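Local coordinates for paenibacillus xanthan lyase (Paenibacillus, PDB 6F2P), which catalyses the eliminative cleavage of the polysaccharide xanthan, probably by the beta-elimination chemistry of family 8 polysaccharide lyases, at residues V362-F367 with G467-E472; F382-F387 with K484-F489; D461-Y466 with M681-A686; T634-I639 with E651-V656. All coordinates share one frame; numbering follows the deposited sequence.

Contact 1: V362-F367 with G467-E472; sequences VKYKQF and GVSGME
Tyr364 is the first residue of 362-367 to touch the other strand, and its whole ring takes part. With CG anti to the backbone N, the ring lies flat beneath the backbone of Gly467. The CA of Gly467 sits 3.6 Å from the ring centroid, nearly on the ring normal, a CH-pi contact over the face. A side chain on Gly467 would run into the ring, so the bare glycine backbone is what allows this depth of approach. The Tyr364 side chain also touches Ala373, Asp461 and Met488.

Two residues on, Gln366 also has CG anti to the backbone N, but its chain bends at chi2 (91°), which swings the amide round to the phenol tip of Tyr364. Tyr364 OH donates to Gln366 OE1 at 2.6 Å, reaching it from above the carbonyl plane, while that oxygen lies in the plane of the tyrosine ring at its edge. The other half of the amide turns to the partner strand: Gln366 NE2 donates to Ser469 OG at 3.0 Å, with the serine close to the amide plane and the N-H...O angle at 155°. The same Ser469 OG lies 3.0 Å from Tyr364 OH, so phenol, amide and serine gather into one polar cluster between the sheets, in which the two hydrogen bonds of the amide, one at its oxygen and one at its nitrogen, oppose its rotation.

The axes of 363-367 and 467-472 pass 8.2 Å apart at 30°, with side chains filling the gap: this is face-to-face packing of two antiparallel sheets, as expected of the super-sandwich domain of family 8 polysaccharide lyases.

Contact 2: F382-F387 with K484-F489; sequences FGLSMF and KSWFMF
Leu384 plants its CD1 methyl on the indole of Trp486, 3.4 Å from the centroid of the five-membered ring and near its normal, a CH-pi contact over the face. The second methyl, CD2, reaches the six-membered ring 3.5 Å from Trp486 CE3, so the forked end of the leucine spans the fused system. Two methionines extend the cluster. Met386 comes tip to tip with the tryptophan, its SD 4.1 Å from Trp486 CZ3 in an oblique Met-aromatic contact. Met488 crosses Phe382 at about a right angle, placing SD 3.9 Å from Phe382 CD2, again obliquely. The edge of the Phe382 ring closes the gap to the indole, with CZ 4.3 Å from Trp486 CD1.

The CB atoms of these residues point toward the partner segment; from there Leu384 and Phe382 carry CG anti to the backbone N, Trp486 and Met488 beside it (chi1 -61° and -64°). Behind the indole, the carbonyl carbon of Lys484 backs the face opposite Leu384. Neighbouring strands hold the segments: Leu384 pairs with Ala373 through its backbone and also touches Ser469. An alanine in place of Trp486 would remove the surface that Leu384, Met386 and Phe382 share, and would probably loosen the packing between the two sheets.

All five touching residues are buried, and the atoms that meet are chiefly carbon and sulfur, so cohesion here rests on dispersion, CH-pi and sulfur-aromatic contacts between antiparallel-running strands rather than on directed polar bonds.

Contact 3: D461-Y466 with M681-A686; sequences DILGQY and MTKETA
The backbone of 461-466 doubles back through a tight turn that ends in a classic beta bulge: Ile462 O accepts from both Gln465 N (3.0 Å) and Tyr466 N, while Ile462 N donates to Tyr466 O, so Gln465 and Tyr466 together face Ile462. Leu463 and Gly464 both take positive phi at the bend.

Against this hairpin end lies the strand 681-684. Met681, with CG anti to the backbone N and a bend at chi3 (-78°), turns its sulfur in under the hairpin, where SD is 3.8 Å from Ile462 CG2 and 3.5 Å from Tyr466 O. The other arm of Ile462 extends along the strand 681-684 and sets CD1 3.5 Å from Lys683 CB. Leu463 reaches further out, its CD1 crossing the lysine chain 4.0 Å from Lys683 CD. An alanine at Ile462 would take away both branches at once and would probably leave Met681 and the stem of Lys683 less firmly seated against the hairpin.

Beyond the apolar stem, Lys683 NZ donates to a water at 3.1 Å, which also makes a weak contact with Tyr466 OH, and to the carbonyl of Leu654; Asp461 turns away to a salt bridge with Lys746. The chemistry is therefore layered: methionine, isoleucine and the lysine methylenes join the super-sandwich sheet to the C-terminal beta-sandwich, while the ammonium is engaged at the partly exposed margin.

Contact 4: T634-I639 with E651-V656; sequences TPQISI and ETQLNV. With CA (calcium ion), chain B.
Gln636 keeps CG beside its backbone N (chi1 -46°) and runs extended from there, whereas Glu651 bends sharply at chi2 (-87°); the two side chains then lie alongside each other, pointing the same way, with amide and carboxylate planes 84° apart. Their tips meet at calcium. Gln636 OE1 binds the ion at 2.3 Å and Glu651 OE1 at 2.2 Å, so the 3.2 Å between these oxygens reflects a shared metal. Asp490, Asp491 and Glu492, from the turn just after strand 481-488, complete the set of protein ligands. With so many acidic groups around it, the ion probably offsets charge that would otherwise push these chain segments apart.

The second carboxylate oxygen faces back into its own loop: Glu651 OE2 takes a hydrogen bond from Leu654 N, nearly along its C-O axis, and a weak one from Gln653 N. This grip fixes the carboxylate's rotation within a hairpin turn that closes in a G1 beta bulge, where Asn655 and Val656 both face Glu651.

Backbone pairing adds to the metal link. Ile637 and Glu651 form an antiparallel non-hydrogen-bonded pair at the edge of the C-terminal beta-sandwich sheet, with Ile637 CG2 3.8 Å from Glu651 CG. Just beyond the end of the ladder, Thr652 N donates to Gln636 O at 2.8 Å, while Gln653 CG packs 3.8 Å from Gln636 CB, beside the metal-binding arm.

Contacts 1 and 2 are two parts of one intersheet layer, their centres 6 Å apart; strands 466-474 and 481-488 are neighbours, with Ser469 O 2.7 Å from Trp486 N in a probable hydrogen bond. Contact 3 continues from contact 1 at the sheet's edge, where Tyr364 N lies 3.0 Å from Gly464 O, and carries it into the C-terminal beta-sandwich. There Lys683 NZ approaches Leu654 O at 3.0 Å, reaching the loop of contact 4. Phe489, at the end of contact 2, packs on Glu651 and Val656. The calcium of contact 4 sits about 8 Å from the side chain of Tyr466 and about 10 Å from that of Met488.

Contact 1: V362-F367 with G467-E472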
loop_
_atom_site.group_PDB
_atom_site.type_symbol
_atom_site.label_atom_id
_atom_site.label_comp_id
_atom_site.label_asym_id
_atom_site.label_seq_id
_atom_site.Cartn_x
_atom_site.Cartn_y
_atom_site.Cartn_z
ATOM N N VAL A 362 3.859 20.413 -3.823
ATOM C CA VAL A 362 2.642 20.170 -3.055
ATOM C C VAL A 362 1.899 18.966 -3.616
ATOM O O VAL A 362 1.426 19.014 -4.747
ATOM C CB VAL A 362 1.690 21.384 -3.105
ATOM C CG1 VAL A 362 0.354 21.045 -2.442
ATOM C CG2 VAL A 362 2.334 22.590 -2.446
ATOM N N LYS A 363 1.815 17.890 -2.834
ATOM C CA LYS A 363 1.099 16.682 -3.250
ATOM C C LYS A 363 1.021 15.679 -2.113
ATOM O O LYS A 363 1.839 15.702 -1.202
ATOM C CB LYS A 363 1.755 16.009 -4.469
ATOM C CG LYS A 363 3.122 15.387 -4.191
ATOM C CD LYS A 363 3.570 14.446 -5.310
ATOM C CE LYS A 363 3.895 15.196 -6.594
ATOM N NZ LYS A 363 4.195 14.254 -7.706
ATOM N N TYR A 364 0.019 14.809 -2.171
ATOM C CA TYR A 364 -0.061 13.660 -1.279
ATOM C C TYR A 364 0.253 12.411 -2.090
ATOM O O TYR A 364 -0.073 12.348 -3.282
ATOM C CB TYR A 364 -1.454 13.540 -0.656
ATOM C CG TYR A 364 -1.591 12.335 0.251
ATOM C CD1 TYR A 364 -1.174 12.392 1.576
ATOM C CD2 TYR A 364 -2.119 11.136 -0.221
ATOM C CE1 TYR A 364 -1.279 11.293 2.409
ATOM C CE2 TYR A 364 -2.224 10.034 0.599
ATOM C CZ TYR A 364 -1.801 10.120 1.916
ATOM O OH TYR A 364 -1.911 9.036 2.754
ATOM N N LYS A 365 0.888 11.421 -1.463
ATOM C CA LYS A 365 1.230 10.196 -2.179
ATOM C C LYS A 365 1.274 8.976 -1.270
ATOM O O LYS A 365 2.027 8.946 -0.297
ATOM C CB LYS A 365 2.556 10.366 -2.932
ATOM C CG LYS A 365 2.841 9.271 -3.961
ATOM C CD LYS A 365 3.973 9.664 -4.901
ATOM C CE LYS A 365 4.288 8.562 -5.904
ATOM N NZ LYS A 365 3.108 8.241 -6.764
ATOM N N GLN A 366 0.457 7.971 -1.589
ATOM C CA GLN A 366 0.430 6.729 -0.819
ATOM C C GLN A 366 1.349 5.676 -1.425
ATOM O O GLN A 366 1.167 5.280 -2.580
ATOM C CB GLN A 366 -0.983 6.158 -0.738
ATOM C CG GLN A 366 -1.185 5.108 0.345
ATOM C CD GLN A 366 -1.644 5.722 1.663
ATOM O OE1 GLN A 366 -2.371 6.714 1.670
ATOM N NE2 GLN A 366 -1.210 5.143 2.784
ATOM N N PHE A 367 2.317 5.213 -0.637
ATOM C CA PHE A 367 3.244 4.184 -1.082
ATOM C C PHE A 367 2.829 2.831 -0.524
ATOM O O PHE A 367 3.425 2.311 0.426
ATOM C CB PHE A 367 4.670 4.552 -0.675
ATOM C CG PHE A 367 5.119 5.875 -1.222
ATOM C CD1 PHE A 367 5.703 5.959 -2.471
ATOM C CD2 PHE A 367 4.922 7.038 -0.506
ATOM C CE1 PHE A 367 6.104 7.175 -2.986
ATOM C CE2 PHE A 367 5.318 8.261 -1.016
ATOM C CZ PHE A 367 5.911 8.330 -2.259
ATOM N N GLY A 467 -5.238 13.075 2.079
ATOM C CA GLY A 467 -5.118 11.647 2.258
ATOM C C GLY A 467 -5.489 11.219 3.653
ATOM O O GLY A 467 -5.577 12.037 4.577
ATOM N N VAL A 468 -5.714 9.921 3.794
ATOM C CA VAL A 468 -6.008 9.308 5.070
ATOM C C VAL A 468 -5.265 7.975 5.097
ATOM O O VAL A 468 -5.303 7.220 4.116
ATOM C CB VAL A 468 -7.536 9.095 5.250
ATOM C CG1 VAL A 468 -8.136 8.472 4.008
ATOM C CG2 VAL A 468 -7.829 8.242 6.477
ATOM N N SER A 469 -4.565 7.698 6.197
ATOM C CA SER A 469 -3.884 6.419 6.348
ATOM C C SER A 469 -4.229 5.785 7.666
ATOM O O SER A 469 -4.647 6.462 8.611
ATOM C CB SER A 469 -2.372 6.584 6.279
ATOM O OG SER A 469 -1.949 7.042 5.013
ATOM N N GLY A 470 -4.025 4.477 7.737
ATOM C CA GLY A 470 -4.259 3.758 8.963
ATOM C C GLY A 470 -3.338 2.575 9.123
ATOM O O GLY A 470 -2.825 2.015 8.145
ATOM N N MET A 471 -3.144 2.191 10.379
ATOM C CA MET A 471 -2.340 1.038 10.724
ATOM C C MET A 471 -2.945 0.353 11.931
ATOM O O MET A 471 -3.147 0.983 12.971
ATOM C CB MET A 471 -0.925 1.494 11.068
ATOM C CG MET A 471 -0.027 0.411 11.613
ATOM S SD MET A 471 1.632 1.046 11.927
ATOM C CE MET A 471 2.392 -0.409 12.658
ATOM N N GLU A 472 -3.254 -0.930 11.797
ATOM C CA GLU A 472 -3.516 -1.740 12.976
ATOM C C GLU A 472 -2.176 -2.226 13.530
ATOM O O GLU A 472 -1.559 -3.157 13.004
ATOM C CB GLU A 472 -4.439 -2.914 12.668
ATOM C CG GLU A 472 -4.835 -3.696 13.911
ATOM C CD GLU A 472 -5.991 -4.647 13.664
ATOM O OE1 GLU A 472 -6.245 -4.979 12.486
ATOM O OE2 GLU A 472 -6.648 -5.059 14.645
#

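Contact 2: F382-F387 with K484-F489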
loop_
_atom_site.group_PDB
_atom_site.type_symbol
_atom_site.label_atom_id
_atom_site.label_comp_id
_atom_site.label_asym_id
_atom_site.label_seq_id
_atom_site.Cartn_x
_atom_site.Cartn_y
_atom_site.Cartn_z
ATOM N N PHE A 382 5.253 15.840 5.623
ATOM C CA PHE A 382 4.861 14.885 6.638
ATOM C C PHE A 382 5.092 13.480 6.120
ATOM O O PHE A 382 4.557 13.092 5.084
ATOM C CB PHE A 382 3.389 15.080 6.977
ATOM C CG PHE A 382 2.904 14.235 8.121
ATOM C CD1 PHE A 382 3.279 14.526 9.428
ATOM C CD2 PHE A 382 2.047 13.167 7.895
ATOM C CE1 PHE A 382 2.813 13.761 10.489
ATOM C CE2 PHE A 382 1.578 12.397 8.949
ATOM C CZ PHE A 382 1.961 12.697 10.247
ATOM N N GLY A 383 5.903 12.721 6.841
ATOM C CA GLY A 383 6.191 11.355 6.466
ATOM C C GLY A 383 5.513 10.412 7.430
ATOM O O GLY A 383 5.421 10.699 8.626
ATOM N N LEU A 384 5.033 9.285 6.917
ATOM C CA LEU A 384 4.345 8.330 7.770
ATOM C C LEU A 384 4.926 6.935 7.592
ATOM O O LEU A 384 4.977 6.405 6.473
ATOM C CB LEU A 384 2.853 8.344 7.464
ATOM C CG LEU A 384 1.965 7.536 8.400
ATOM C CD1 LEU A 384 1.940 8.157 9.783
ATOM C CD2 LEU A 384 0.592 7.486 7.829
ATOM N N SER A 385 5.365 6.346 8.702
ATOM C CA SER A 385 6.076 5.071 8.664
ATOM C C SER A 385 5.340 3.941 9.379
ATOM O O SER A 385 5.198 3.943 10.604
ATOM C CB SER A 385 7.475 5.227 9.254
ATOM O OG SER A 385 8.137 3.977 9.288
ATOM N N MET A 386 4.891 2.961 8.608
ATOM C CA MET A 386 4.102 1.875 9.151
ATOM C C MET A 386 4.747 0.530 8.846
ATOM O O MET A 386 5.737 0.453 8.114
ATOM C CB MET A 386 2.705 1.896 8.526
ATOM C CG MET A 386 1.960 3.196 8.703
ATOM S SD MET A 386 0.445 3.275 7.726
ATOM C CE MET A 386 1.088 3.661 6.092
ATOM N N PHE A 387 4.174 -0.530 9.406
ATOM C CA PHE A 387 4.491 -1.875 8.959
ATOM C C PHE A 387 3.288 -2.796 9.112
ATOM O O PHE A 387 2.324 -2.464 9.797
ATOM C CB PHE A 387 5.774 -2.421 9.612
ATOM C CG PHE A 387 5.582 -3.025 10.979
ATOM C CD1 PHE A 387 5.507 -2.225 12.108
ATOM C CD2 PHE A 387 5.547 -4.400 11.140
ATOM C CE1 PHE A 387 5.357 -2.786 13.374
ATOM C CE2 PHE A 387 5.407 -4.966 12.401
ATOM C CZ PHE A 387 5.312 -4.153 13.516
ATOM N N LYS A 484 -4.463 3.050 14.734
ATOM C CA LYS A 484 -3.960 4.405 14.589
ATOM C C LYS A 484 -4.287 4.904 13.189
ATOM O O LYS A 484 -4.024 4.214 12.193
ATOM C CB LYS A 484 -2.446 4.423 14.819
ATOM C CG LYS A 484 -2.022 3.772 16.120
ATOM C CD LYS A 484 -0.529 3.426 16.143
ATOM C CE LYS A 484 0.348 4.675 16.021
ATOM N NZ LYS A 484 0.290 5.555 17.221
ATOM N N SER A 485 -4.864 6.100 13.114
ATOM C CA SER A 485 -5.251 6.668 11.832
ATOM C C SER A 485 -4.705 8.078 11.681
ATOM O O SER A 485 -4.584 8.818 12.651
ATOM C CB SER A 485 -6.775 6.668 11.677
ATOM O OG SER A 485 -7.282 5.345 11.597
ATOM N N TRP A 486 -4.367 8.444 10.455
ATOM C CA TRP A 486 -3.881 9.786 10.190
ATOM C C TRP A 486 -4.729 10.434 9.092
ATOM O O TRP A 486 -5.123 9.773 8.129
ATOM C CB TRP A 486 -2.396 9.755 9.822
ATOM C CG TRP A 486 -1.514 9.189 10.909
ATOM C CD1 TRP A 486 -0.873 9.888 11.901
ATOM C CD2 TRP A 486 -1.176 7.810 11.112
ATOM N NE1 TRP A 486 -0.162 9.024 12.707
ATOM C CE2 TRP A 486 -0.327 7.746 12.241
ATOM C CE3 TRP A 486 -1.506 6.624 10.448
ATOM C CZ2 TRP A 486 0.197 6.538 12.719
ATOM C CZ3 TRP A 486 -0.991 5.423 10.930
ATOM C CH2 TRP A 486 -0.145 5.392 12.056
ATOM N N PHE A 487 -5.044 11.715 9.267
ATOM C CA PHE A 487 -5.935 12.418 8.348
ATOM C C PHE A 487 -5.258 13.704 7.948
ATOM O O PHE A 487 -5.115 14.622 8.751
ATOM C CB PHE A 487 -7.292 12.687 9.003
ATOM C CG PHE A 487 -7.967 11.440 9.512
ATOM C CD1 PHE A 487 -7.578 10.866 10.716
ATOM C CD2 PHE A 487 -8.982 10.833 8.778
ATOM C CE1 PHE A 487 -8.184 9.713 11.180
ATOM C CE2 PHE A 487 -9.600 9.677 9.236
ATOM C CZ PHE A 487 -9.202 9.117 10.443
ATOM N N MET A 488 -4.822 13.755 6.701
ATOM C CA MET A 488 -3.898 14.785 6.270
ATOM C C MET A 488 -4.560 15.718 5.268
ATOM O O MET A 488 -4.848 15.312 4.147
ATOM C CB MET A 488 -2.663 14.105 5.679
ATOM C CG MET A 488 -1.904 13.285 6.718
ATOM S SD MET A 488 -1.084 11.792 6.126
ATOM C CE MET A 488 -2.447 10.638 6.014
ATOM N N PHE A 489 -4.812 16.960 5.679
ATOM C CA PHE A 489 -5.586 17.894 4.857
ATOM C C PHE A 489 -4.738 19.031 4.303
ATOM O O PHE A 489 -3.599 18.809 3.901
ATOM C CB PHE A 489 -6.798 18.425 5.628
ATOM C CG PHE A 489 -7.747 17.341 6.081
ATOM C CD1 PHE A 489 -8.456 16.587 5.156
ATOM C CD2 PHE A 489 -7.919 17.069 7.428
ATOM C CE1 PHE A 489 -9.335 15.584 5.568
ATOM C CE2 PHE A 489 -8.788 16.073 7.851
ATOM C CZ PHE A 489 -9.500 15.329 6.919
#

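Contact 3: D461-Y466 with M681-A686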
loop_
_atom_site.group_PDB
_atom_site.type_symbol
_atom_site.label_atom_id
_atom_site.label_comp_id
_atom_site.label_asym_id
_atom_site.label_seq_id
_atom_site.Cartn_x
_atom_site.Cartn_y
_atom_site.Cartn_z
ATOM N N ASP A 461 -6.638 8.468 -0.993
ATOM C CA ASP A 461 -6.401 9.890 -1.185
ATOM C C ASP A 461 -7.388 10.521 -2.148
ATOM O O ASP A 461 -8.119 9.829 -2.854
ATOM C CB ASP A 461 -5.015 10.092 -1.758
ATOM C CG ASP A 461 -4.791 9.276 -3.012
ATOM O OD1 ASP A 461 -5.372 9.627 -4.062
ATOM O OD2 ASP A 461 -4.037 8.281 -2.945
ATOM N N ILE A 462 -7.376 11.845 -2.202
ATOM C CA ILE A 462 -8.255 12.553 -3.108
ATOM C C ILE A 462 -7.588 13.838 -3.611
ATOM O O ILE A 462 -6.789 14.457 -2.900
ATOM C CB ILE A 462 -9.641 12.812 -2.456
ATOM C CG1 ILE A 462 -10.749 12.738 -3.508
ATOM C CG2 ILE A 462 -9.661 14.129 -1.710
ATOM C CD1 ILE A 462 -12.132 12.561 -2.914
ATOM N N LEU A 463 -7.883 14.194 -4.862
ATOM C CA LEU A 463 -7.372 15.414 -5.487
ATOM C C LEU A 463 -5.851 15.450 -5.580
ATOM O O LEU A 463 -5.259 16.486 -5.896
ATOM C CB LEU A 463 -7.893 16.648 -4.746
ATOM C CG LEU A 463 -9.418 16.761 -4.723
ATOM C CD1 LEU A 463 -9.875 18.015 -4.000
ATOM C CD2 LEU A 463 -9.951 16.737 -6.139
ATOM N N GLY A 464 -5.220 14.310 -5.319
ATOM C CA GLY A 464 -3.775 14.248 -5.245
ATOM C C GLY A 464 -3.182 15.165 -4.184
ATOM O O GLY A 464 -1.998 15.489 -4.258
ATOM N N GLN A 465 -3.994 15.563 -3.200
ATOM C CA GLN A 465 -3.595 16.555 -2.196
ATOM C C GLN A 465 -3.964 16.179 -0.754
ATOM O O GLN A 465 -3.324 16.616 0.201
ATOM C CB GLN A 465 -4.241 17.903 -2.512
ATOM C CG GLN A 465 -3.781 18.544 -3.800
ATOM C CD GLN A 465 -4.155 20.002 -3.853
ATOM O OE1 GLN A 465 -3.772 20.785 -2.977
ATOM N NE2 GLN A 465 -4.931 20.377 -4.870
ATOM N N TYR A 466 -5.014 15.387 -0.595
ATOM C CA TYR A 466 -5.515 15.071 0.735
ATOM C C TYR A 466 -5.541 13.559 0.887
ATOM O O TYR A 466 -5.811 12.831 -0.066
ATOM C CB TYR A 466 -6.911 15.690 0.948
ATOM C CG TYR A 466 -6.976 17.132 0.500
ATOM C CD1 TYR A 466 -6.045 18.058 0.954
ATOM C CD2 TYR A 466 -7.946 17.566 -0.405
ATOM C CE1 TYR A 466 -6.082 19.382 0.535
ATOM C CE2 TYR A 466 -7.996 18.896 -0.832
ATOM C CZ TYR A 466 -7.059 19.795 -0.354
ATOM O OH TYR A 466 -7.085 21.108 -0.771
ATOM N N MET A 681 -12.117 8.114 1.236
ATOM C CA MET A 681 -12.086 9.569 1.323
ATOM C C MET A 681 -13.112 10.187 0.373
ATOM O O MET A 681 -13.238 9.755 -0.767
ATOM C CB MET A 681 -10.675 10.101 1.059
ATOM C CG MET A 681 -10.548 11.614 1.148
ATOM S SD MET A 681 -8.857 12.191 1.457
ATOM C CE MET A 681 -8.748 11.872 3.212
ATOM N N THR A 682 -13.861 11.176 0.860
ATOM C CA THR A 682 -14.884 11.844 0.056
ATOM C C THR A 682 -14.587 13.332 -0.123
ATOM O O THR A 682 -14.053 13.988 0.773
ATOM C CB THR A 682 -16.298 11.688 0.673
ATOM O OG1 THR A 682 -16.375 12.417 1.908
ATOM C CG2 THR A 682 -16.639 10.208 0.926
ATOM N N LYS A 683 -14.921 13.853 -1.298
ATOM C CA LYS A 683 -14.881 15.289 -1.554
ATOM C C LYS A 683 -16.237 15.749 -2.097
ATOM O O LYS A 683 -16.703 15.257 -3.132
ATOM C CB LYS A 683 -13.763 15.632 -2.540
ATOM C CG LYS A 683 -13.851 17.026 -3.140
ATOM C CD LYS A 683 -13.435 18.111 -2.158
ATOM C CE LYS A 683 -13.915 19.496 -2.625
ATOM N NZ LYS A 683 -13.070 20.619 -2.090
ATOM N N GLU A 684 -16.879 16.671 -1.385
ATOM C CA GLU A 684 -18.167 17.210 -1.808
ATOM C C GLU A 684 -18.079 18.669 -2.264
ATOM O O GLU A 684 -17.376 19.483 -1.669
ATOM C CB GLU A 684 -19.203 17.081 -0.691
ATOM C CG GLU A 684 -20.541 17.721 -1.035
ATOM C CD GLU A 684 -21.655 17.352 -0.071
ATOM O OE1 GLU A 684 -21.369 16.762 0.997
ATOM O OE2 GLU A 684 -22.821 17.662 -0.390
ATOM N N THR A 685 -18.778 18.981 -3.344
ATOM C CA THR A 685 -18.943 20.355 -3.795
ATOM C C THR A 685 -20.425 20.568 -4.110
ATOM O O THR A 685 -21.237 19.651 -3.955
ATOM C CB THR A 685 -18.121 20.645 -5.063
ATOM O OG1 THR A 685 -18.769 20.053 -6.198
ATOM C CG2 THR A 685 -16.723 20.092 -4.934
ATOM N N ALA A 686 -20.778 21.769 -4.553
ATOM C CA ALA A 686 -22.170 22.051 -4.902
ATOM C C ALA A 686 -22.626 21.177 -6.062
ATOM O O ALA A 686 -23.762 20.708 -6.073
ATOM C CB ALA A 686 -22.365 23.519 -5.240
HETATM O O HOH W 1 -10.020 21.283 -2.391
#

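Contact 4: T634-I639 with E651-V656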
loop_
_atom_site.group_PDB
_atom_site.type_symbol
_atom_site.label_atom_id
_atom_site.label_comp_id
_atom_site.label_asym_id
_atom_site.label_seq_id
_atom_site.Cartn_x
_atom_site.Cartn_y
_atom_site.Cartn_z
ATOM N N THR A 634 -12.405 27.281 17.126
ATOM C CA THR A 634 -13.295 26.920 16.039
ATOM C C THR A 634 -12.525 26.034 15.058
ATOM O O THR A 634 -12.001 26.510 14.053
ATOM C CB THR A 634 -13.890 28.177 15.343
ATOM O OG1 THR A 634 -12.839 29.091 15.027
ATOM C CG2 THR A 634 -14.847 28.889 16.269
ATOM N N PRO A 635 -12.433 24.734 15.373
ATOM C CA PRO A 635 -11.635 23.775 14.601
ATOM C C PRO A 635 -12.186 23.605 13.209
ATOM O O PRO A 635 -13.398 23.559 13.048
ATOM C CB PRO A 635 -11.812 22.465 15.374
ATOM C CG PRO A 635 -12.246 22.871 16.734
ATOM C CD PRO A 635 -13.056 24.111 16.549
ATOM N N GLN A 636 -11.299 23.502 12.224
ATOM C CA GLN A 636 -11.709 23.257 10.852
ATOM C C GLN A 636 -11.913 21.759 10.602
ATOM O O GLN A 636 -12.183 21.351 9.472
ATOM C CB GLN A 636 -10.674 23.809 9.874
ATOM C CG GLN A 636 -10.175 25.210 10.190
ATOM C CD GLN A 636 -8.950 25.565 9.380
ATOM O OE1 GLN A 636 -8.512 24.793 8.536
ATOM N NE2 GLN A 636 -8.381 26.730 9.640
ATOM N N ILE A 637 -11.781 20.940 11.648
ATOM C CA ILE A 637 -12.046 19.501 11.527
ATOM C C ILE A 637 -13.100 19.022 12.524
ATOM O O ILE A 637 -13.269 19.608 13.593
ATOM C CB ILE A 637 -10.765 18.644 11.701
ATOM C CG1 ILE A 637 -10.161 18.857 13.090
ATOM C CG2 ILE A 637 -9.744 18.947 10.604
ATOM C CD1 ILE A 637 -10.426 17.719 14.052
ATOM N N SER A 638 -13.806 17.953 12.171
ATOM C CA SER A 638 -14.762 17.343 13.086
ATOM C C SER A 638 -14.589 15.839 13.117
ATOM O O SER A 638 -14.684 15.169 12.096
ATOM C CB SER A 638 -16.189 17.707 12.706
ATOM O OG SER A 638 -16.366 19.101 12.848
ATOM N N ILE A 639 -14.317 15.306 14.296
ATOM C CA ILE A 639 -14.120 13.879 14.418
ATOM C C ILE A 639 -15.493 13.236 14.483
ATOM O O ILE A 639 -16.256 13.475 15.416
ATOM C CB ILE A 639 -13.236 13.545 15.636
ATOM C CG1 ILE A 639 -11.825 14.102 15.403
ATOM C CG2 ILE A 639 -13.173 12.053 15.870
ATOM C CD1 ILE A 639 -10.964 14.148 16.638
ATOM N N GLU A 651 -12.867 17.566 7.334
ATOM C CA GLU A 651 -12.388 18.939 7.335
ATOM C C GLU A 651 -13.505 19.779 6.736
ATOM O O GLU A 651 -13.797 19.662 5.548
ATOM C CB GLU A 651 -11.122 19.058 6.493
ATOM C CG GLU A 651 -10.145 20.130 6.964
ATOM C CD GLU A 651 -10.429 21.510 6.376
ATOM O OE1 GLU A 651 -9.660 22.441 6.693
ATOM O OE2 GLU A 651 -11.406 21.670 5.605
ATOM N N THR A 652 -14.127 20.619 7.556
ATOM C CA THR A 652 -15.364 21.300 7.160
ATOM C C THR A 652 -15.186 22.487 6.216
ATOM O O THR A 652 -16.163 22.974 5.647
ATOM C CB THR A 652 -16.175 21.751 8.381
ATOM O OG1 THR A 652 -15.402 22.682 9.153
ATOM C CG2 THR A 652 -16.551 20.544 9.239
ATOM N N GLN A 653 -13.956 22.958 6.059
ATOM C CA GLN A 653 -13.677 24.003 5.085
ATOM C C GLN A 653 -13.590 23.377 3.707
ATOM O O GLN A 653 -14.178 23.872 2.747
ATOM C CB GLN A 653 -12.345 24.688 5.391
ATOM C CG GLN A 653 -12.255 25.288 6.770
ATOM C CD GLN A 653 -12.662 26.744 6.792
ATOM O OE1 GLN A 653 -11.821 27.629 6.989
ATOM N NE2 GLN A 653 -13.957 27.008 6.595
ATOM N N LEU A 654 -12.838 22.284 3.612
ATOM C CA LEU A 654 -12.598 21.611 2.339
ATOM C C LEU A 654 -13.771 20.719 1.939
ATOM O O LEU A 654 -13.891 20.300 0.781
ATOM C CB LEU A 654 -11.339 20.752 2.442
ATOM C CG LEU A 654 -9.995 21.449 2.632
ATOM C CD1 LEU A 654 -8.901 20.411 2.815
ATOM C CD2 LEU A 654 -9.711 22.312 1.427
ATOM N N ASN A 655 -14.628 20.427 2.909
ATOM C CA ASN A 655 -15.633 19.385 2.755
ATOM C C ASN A 655 -15.024 18.074 2.251
ATOM O O ASN A 655 -15.572 17.400 1.373
ATOM C CB ASN A 655 -16.786 19.874 1.879
ATOM C CG ASN A 655 -17.517 21.042 2.507
ATOM O OD1 ASN A 655 -17.993 20.947 3.645
ATOM N ND2 ASN A 655 -17.577 22.166 1.790
ATOM N N VAL A 656 -13.869 17.739 2.822
ATOM C CA VAL A 656 -13.199 16.469 2.570
ATOM C C VAL A 656 -13.327 15.600 3.812
ATOM O O VAL A 656 -13.047 16.053 4.926
ATOM C CB VAL A 656 -11.711 16.669 2.262
ATOM C CG1 VAL A 656 -10.977 15.332 2.298
ATOM C CG2 VAL A 656 -11.533 17.353 0.917
HETATM CA CA CA B . -7.614 23.213 7.158
#